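Long-range contacts in chitin oligosaccahride binding protein NagB1 (PDB 7EHP), which binds chitin oligosaccharides such as N,N'-diacetylchitobiose, probably delivering them to an ABC-type sugar importer as extracellular solute-binding proteins of its family do: residues Lys126-Gln131 with Arg236-Phe241; Val134-Arg139 with Gly263-Pro268. All coordinates share one frame; numbering follows the deposited sequence.

Interaction 1: Lys126-Gln131 with Arg236-Phe241; sequences KQIFKQ and RAAMMF
F129 turns the rim of its ring toward M239, and the two side chains cross at about a right angle. The CG of M239 lies near the ring plane, 3.9 Å from F129 CZ, and its sulfur stays on the same edge, with M239 SD 5.4 Å from the centroid of the F129 ring and 85° off the ring normal. This is a Met-aromatic contact made at the edge. With CG of M239 anti to its own carbonyl carbon (chi1 -56°), that methylene comes up to the edge of the ring. On the same rim, F129 CE1 approaches A238 CB at 4.1 Å, while the carbonyl A238 O sits obliquely to the ring.

One residue earlier in the helix, I128 divides its two branches. I128 CG2 packs on A238 CB at 3.9 Å, whereas the other branch ends with I128 CD1 3.6 Å from A237 O. The small methyl of A238 is thus shared by both helix side chains, and the contact is buried and essentially apolar.

The short helix 126-132 thereby rests on the chain where it turns a corner at A238 and runs on in strand 237-243. Helix 140-152 adds V146 to both F129 and M239 and A150 to A238, and strand 156-159 lies beside A237 and M239.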
loop_
_atom_site.group_PDB
_atom_site.type_symbol
_atom_site.label_atom_id
_atom_site.label_comp_id
_atom_site.label_asym_id
_atom_site.label_seq_id
_atom_site.Cartn_x
_atom_site.Cartn_y
_atom_site.Cartn_z
ATOM N N LYS A 126 16.921 -15.267 -0.139
ATOM C CA LYS A 126 18.270 -15.416 -0.682
ATOM C C LYS A 126 18.774 -16.848 -0.564
ATOM O O LYS A 126 19.563 -17.300 -1.407
ATOM C CB LYS A 126 19.227 -14.463 0.045
ATOM C CG LYS A 126 19.103 -12.974 -0.313
ATOM C CD LYS A 126 19.740 -12.123 0.796
ATOM C CE LYS A 126 20.348 -10.842 0.268
ATOM N NZ LYS A 126 19.421 -10.113 -0.616
ATOM N N GLN A 127 18.342 -17.583 0.467
ATOM C CA GLN A 127 18.808 -18.959 0.621
ATOM C C GLN A 127 18.093 -19.920 -0.330
ATOM O O GLN A 127 18.709 -20.894 -0.794
ATOM C CB GLN A 127 18.653 -19.412 2.077
ATOM C CG GLN A 127 18.725 -20.928 2.297
ATOM C CD GLN A 127 20.104 -21.534 2.016
ATOM O OE1 GLN A 127 21.145 -20.911 2.263
ATOM N NE2 GLN A 127 20.111 -22.758 1.490
ATOM N N ILE A 128 16.818 -19.669 -0.651
ATOM C CA ILE A 128 16.159 -20.491 -1.664
ATOM C C ILE A 128 16.766 -20.223 -3.036
ATOM O O ILE A 128 16.999 -21.156 -3.818
ATOM C CB ILE A 128 14.637 -20.268 -1.656
ATOM C CG1 ILE A 128 14.011 -20.831 -0.379
ATOM C CG2 ILE A 128 13.979 -20.993 -2.823
ATOM C CD1 ILE A 128 12.533 -20.480 -0.236
ATOM N N PHE A 129 17.053 -18.953 -3.350
ATOM C CA PHE A 129 17.692 -18.648 -4.631
ATOM C C PHE A 129 19.054 -19.324 -4.744
ATOM O O PHE A 129 19.394 -19.874 -5.800
ATOM C CB PHE A 129 17.835 -17.141 -4.826
ATOM C CG PHE A 129 16.605 -16.476 -5.376
ATOM C CD1 PHE A 129 15.336 -16.872 -4.966
ATOM C CD2 PHE A 129 16.718 -15.429 -6.280
ATOM C CE1 PHE A 129 14.207 -16.246 -5.468
ATOM C CE2 PHE A 129 15.598 -14.802 -6.789
ATOM C CZ PHE A 129 14.338 -15.211 -6.385
ATOM N N LYS A 130 19.837 -19.316 -3.664
ATOM C CA LYS A 130 21.106 -20.046 -3.649
ATOM C C LYS A 130 20.890 -21.526 -3.938
ATOM O O LYS A 130 21.593 -22.129 -4.764
ATOM C CB LYS A 130 21.798 -19.853 -2.296
ATOM C CG LYS A 130 23.117 -20.616 -2.111
ATOM C CD LYS A 130 23.548 -20.653 -0.623
ATOM C CE LYS A 130 24.787 -21.524 -0.381
ATOM N NZ LYS A 130 24.782 -22.751 -1.231
ATOM N N GLN A 131 19.908 -22.126 -3.267
ATOM C CA GLN A 131 19.639 -23.544 -3.444
ATOM C C GLN A 131 19.269 -23.865 -4.890
ATOM O O GLN A 131 19.728 -24.868 -5.451
ATOM C CB GLN A 131 18.533 -23.958 -2.483
ATOM C CG GLN A 131 18.251 -25.426 -2.450
ATOM C CD GLN A 131 17.178 -25.741 -1.441
ATOM O OE1 GLN A 131 17.091 -25.087 -0.399
ATOM N NE2 GLN A 131 16.358 -26.747 -1.733
ATOM N N ARG A 236 8.340 -21.327 2.681
ATOM C CA ARG A 236 7.656 -22.183 1.717
ATOM C C ARG A 236 7.570 -21.568 0.330
ATOM O O ARG A 236 7.250 -22.279 -0.631
ATOM C CB ARG A 236 6.250 -22.527 2.211
ATOM C CG ARG A 236 6.267 -23.259 3.530
ATOM C CD ARG A 236 4.910 -23.767 3.906
ATOM N NE ARG A 236 4.239 -22.855 4.826
ATOM C CZ ARG A 236 3.183 -22.134 4.479
ATOM N NH1 ARG A 236 2.713 -22.241 3.238
ATOM N NH2 ARG A 236 2.606 -21.321 5.354
ATOM N N ALA A 237 7.846 -20.282 0.195
ATOM C CA ALA A 237 7.763 -19.607 -1.089
ATOM C C ALA A 237 9.071 -18.893 -1.363
ATOM O O ALA A 237 9.674 -18.324 -0.446
ATOM C CB ALA A 237 6.608 -18.607 -1.121
ATOM N N ALA A 238 9.494 -18.910 -2.631
ATOM C CA ALA A 238 10.737 -18.243 -3.008
ATOM C C ALA A 238 10.584 -16.728 -3.039
ATOM O O ALA A 238 11.555 -15.996 -2.804
ATOM C CB ALA A 238 11.208 -18.762 -4.374
ATOM N N MET A 239 9.389 -16.239 -3.354
ATOM C CA MET A 239 9.155 -14.818 -3.564
ATOM C C MET A 239 7.773 -14.476 -3.031
ATOM O O MET A 239 6.934 -15.353 -2.785
ATOM C CB MET A 239 9.249 -14.434 -5.054
ATOM C CG MET A 239 10.560 -14.810 -5.740
ATOM S SD MET A 239 10.518 -14.406 -7.507
ATOM C CE MET A 239 9.645 -15.873 -8.075
ATOM N N MET A 240 7.542 -13.175 -2.877
ATOM C CA MET A 240 6.249 -12.628 -2.479
ATOM C C MET A 240 6.201 -11.188 -2.948
ATOM O O MET A 240 7.031 -10.385 -2.509
ATOM C CB MET A 240 6.076 -12.672 -0.963
ATOM C CG MET A 240 4.818 -11.971 -0.477
ATOM S SD MET A 240 4.623 -12.174 1.296
ATOM C CE MET A 240 5.748 -10.902 1.903
ATOM N N PHE A 241 5.232 -10.846 -3.798
ATOM C CA PHE A 241 5.024 -9.447 -4.159
ATOM C C PHE A 241 4.204 -8.779 -3.058
ATOM O O PHE A 241 3.113 -9.247 -2.717
ATOM C CB PHE A 241 4.316 -9.331 -5.517
ATOM C CG PHE A 241 4.293 -7.937 -6.083
ATOM C CD1 PHE A 241 3.421 -6.987 -5.590
ATOM C CD2 PHE A 241 5.145 -7.576 -7.125
ATOM C CE1 PHE A 241 3.405 -5.690 -6.107
ATOM C CE2 PHE A 241 5.129 -6.266 -7.655
ATOM C CZ PHE A 241 4.260 -5.329 -7.137
#

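Interaction 2: Val134-Arg139 with Gly263-Pro268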
loop_
_atom_site.group_PDB
_atom_site.type_symbol
_atom_site.label_atom_id
_atom_site.label_comp_id
_atom_site.label_asym_id
_atom_site.label_seq_id
_atom_site.Cartn_x
_atom_site.Cartn_y
_atom_site.Cartn_z
ATOM N N VAL A 134 20.022 -19.618 -8.824
ATOM C CA VAL A 134 19.498 -18.544 -9.665
ATOM C C VAL A 134 19.882 -17.198 -9.065
ATOM O O VAL A 134 19.922 -17.043 -7.838
ATOM C CB VAL A 134 17.966 -18.636 -9.829
ATOM C CG1 VAL A 134 17.579 -19.819 -10.733
ATOM C CG2 VAL A 134 17.294 -18.738 -8.458
ATOM N N ASP A 135 20.152 -16.221 -9.941
ATOM C CA ASP A 135 20.363 -14.834 -9.565
ATOM C C ASP A 135 19.025 -14.115 -9.476
ATOM O O ASP A 135 17.970 -14.661 -9.810
ATOM C CB ASP A 135 21.247 -14.104 -10.581
ATOM C CG ASP A 135 22.588 -14.763 -10.789
ATOM O OD1 ASP A 135 23.057 -15.489 -9.886
ATOM O OD2 ASP A 135 23.179 -14.531 -11.865
ATOM N N VAL A 136 19.080 -12.852 -9.057
ATOM C CA VAL A 136 17.880 -12.010 -9.047
ATOM C C VAL A 136 17.400 -11.814 -10.479
ATOM O O VAL A 136 18.208 -11.441 -11.353
ATOM C CB VAL A 136 18.175 -10.659 -8.365
ATOM C CG1 VAL A 136 17.100 -9.622 -8.692
ATOM C CG2 VAL A 136 18.283 -10.867 -6.865
ATOM N N PRO A 137 16.118 -12.044 -10.783
ATOM C CA PRO A 137 15.655 -11.944 -12.175
ATOM C C PRO A 137 15.396 -10.493 -12.535
ATOM O O PRO A 137 14.648 -9.789 -11.852
ATOM C CB PRO A 137 14.358 -12.764 -12.172
ATOM C CG PRO A 137 13.807 -12.489 -10.763
ATOM C CD PRO A 137 15.051 -12.545 -9.888
ATOM N N ARG A 138 16.018 -10.036 -13.616
ATOM C CA ARG A 138 15.860 -8.648 -14.029
ATOM C C ARG A 138 14.906 -8.466 -15.198
ATOM O O ARG A 138 14.482 -7.338 -15.459
ATOM C CB ARG A 138 17.215 -8.024 -14.377
ATOM C CG ARG A 138 17.837 -7.283 -13.196
ATOM C CD ARG A 138 16.776 -6.534 -12.346
ATOM N NE ARG A 138 16.607 -5.125 -12.716
ATOM C CZ ARG A 138 15.782 -4.672 -13.658
ATOM N NH1 ARG A 138 15.008 -5.502 -14.327
ATOM N NH2 ARG A 138 15.720 -3.373 -13.919
ATOM N N ARG A 139 14.525 -9.531 -15.891
ATOM C CA ARG A 139 13.567 -9.398 -16.978
ATOM C C ARG A 139 12.614 -10.584 -16.914
ATOM O O ARG A 139 12.827 -11.518 -16.143
ATOM C CB ARG A 139 14.274 -9.304 -18.331
ATOM C CG ARG A 139 15.052 -8.016 -18.509
ATOM C CD ARG A 139 15.351 -7.749 -19.972
ATOM N NE ARG A 139 16.125 -8.841 -20.549
ATOM C CZ ARG A 139 16.115 -9.178 -21.834
ATOM N NH1 ARG A 139 15.388 -8.501 -22.714
ATOM N NH2 ARG A 139 16.843 -10.197 -22.242
ATOM N N GLY A 263 15.445 -10.740 1.057
ATOM C CA GLY A 263 15.793 -9.596 0.233
ATOM C C GLY A 263 14.616 -9.004 -0.522
ATOM O O GLY A 263 13.465 -9.386 -0.304
ATOM N N PHE A 264 14.891 -8.088 -1.440
ATOM C CA PHE A 264 13.832 -7.358 -2.127
ATOM C C PHE A 264 14.395 -6.871 -3.450
ATOM O O PHE A 264 15.517 -6.358 -3.483
ATOM C CB PHE A 264 13.346 -6.176 -1.272
ATOM C CG PHE A 264 12.284 -5.323 -1.923
ATOM C CD1 PHE A 264 12.621 -4.319 -2.817
ATOM C CD2 PHE A 264 10.946 -5.499 -1.601
ATOM C CE1 PHE A 264 11.640 -3.538 -3.409
ATOM C CE2 PHE A 264 9.960 -4.735 -2.192
ATOM C CZ PHE A 264 10.303 -3.740 -3.090
ATOM N N PHE A 265 13.632 -7.022 -4.535
ATOM C CA PHE A 265 14.022 -6.414 -5.800
ATOM C C PHE A 265 12.797 -5.870 -6.526
ATOM O O PHE A 265 11.675 -6.344 -6.338
ATOM C CB PHE A 265 14.804 -7.394 -6.702
ATOM C CG PHE A 265 14.088 -8.690 -6.990
ATOM C CD1 PHE A 265 13.182 -8.784 -8.031
ATOM C CD2 PHE A 265 14.347 -9.818 -6.235
ATOM C CE1 PHE A 265 12.522 -9.981 -8.299
ATOM C CE2 PHE A 265 13.694 -11.015 -6.495
ATOM C CZ PHE A 265 12.784 -11.096 -7.532
ATOM N N SER A 266 13.029 -4.862 -7.361
ATOM C CA SER A 266 11.974 -4.351 -8.225
ATOM C C SER A 266 11.545 -5.428 -9.218
ATOM O O SER A 266 12.338 -6.287 -9.620
ATOM C CB SER A 266 12.454 -3.102 -8.957
ATOM O OG SER A 266 11.476 -2.636 -9.868
ATOM N N PHE A 267 10.268 -5.394 -9.593
ATOM C CA PHE A 267 9.711 -6.426 -10.460
ATOM C C PHE A 267 10.452 -6.451 -11.792
ATOM O O PHE A 267 10.753 -5.392 -12.346
ATOM C CB PHE A 267 8.221 -6.172 -10.705
ATOM C CG PHE A 267 7.523 -7.318 -11.333
ATOM C CD1 PHE A 267 7.069 -8.378 -10.562
ATOM C CD2 PHE A 267 7.365 -7.368 -12.717
ATOM C CE1 PHE A 267 6.429 -9.466 -11.161
ATOM C CE2 PHE A 267 6.740 -8.440 -13.327
ATOM C CZ PHE A 267 6.277 -9.499 -12.555
ATOM N N PRO A 268 10.744 -7.635 -12.342
ATOM C CA PRO A 268 11.455 -7.703 -13.625
ATOM C C PRO A 268 10.836 -6.836 -14.717
ATOM O O PRO A 268 9.622 -6.604 -14.757
ATOM C CB PRO A 268 11.376 -9.191 -13.985
ATOM C CG PRO A 268 11.333 -9.874 -12.658
ATOM C CD PRO A 268 10.486 -8.979 -11.790
#
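The loop joining helix 126-132 to helix 140-152 packs here on the end of strand 262-265 and the turn that follows, a junction of the periplasmic-binding-protein fold in which V136 and P137 both meet the ring of F265. CG1 of V136, anti to its backbone N (chi1 163°), is the branch put over the ring face, offset toward the rim. V136 CG1 lies 3.6 Å from F265 CG and 27° off the ring normal as seen from the centroid. The valine and phenylalanine side chains slide past each other in opposite directions. P137 crosses the phenylalanine at about a right angle and meets the far end of the ring, P137 CD being 3.6 Å from F265 CZ. Both are CH-pi contacts, the proline's being off-centre. CG of F265 lies in the crowded position between its backbone N and carbonyl carbon (chi1 56°), where it meets CG1 of V136. An alanine in place of F265 would probably open a gap beside V136 and P137, leaving both without their aromatic partner.

Farther along, P268 fits against the backbone of the loop. P268 CG comes within 3.4 Å of P137 O, and P268 CB lies 3.5 Å from R139 C. The CA of P268 also makes a CA-H...O contact of 3.6 Å with R138 O. Beyond the loop, L143 of helix 140-152 touches P268, and R139, at the N-cap position, bonds through its backbone N to D142.

The chemistry is that of aliphatic C-H groups against an aromatic ring and of P268 carbons against loop backbone carbonyls, held mainly by dispersion and at most a weak CA-H...O contact.

Overall arrangement
From the N terminus the chain runs through strand 109-125 into the helix of 126-131, then the loop 134-139, and returns much later to 236-241 and 263-268. Interaction 1 closes a loop of 104 intervening residues, mostly helical, and interaction 2 one of 123; because the segments alternate, the two closures cross and neither nests in the other. Their centres are 11 Å apart, and F129 links them directly: its O probably accepts a hydrogen bond from V134 N, and its ring packs on P137. Together they tie helix 126-132 and the loop after it to strands 237-243 and 262-265, both of which pair with strand 109-125 in one sheet.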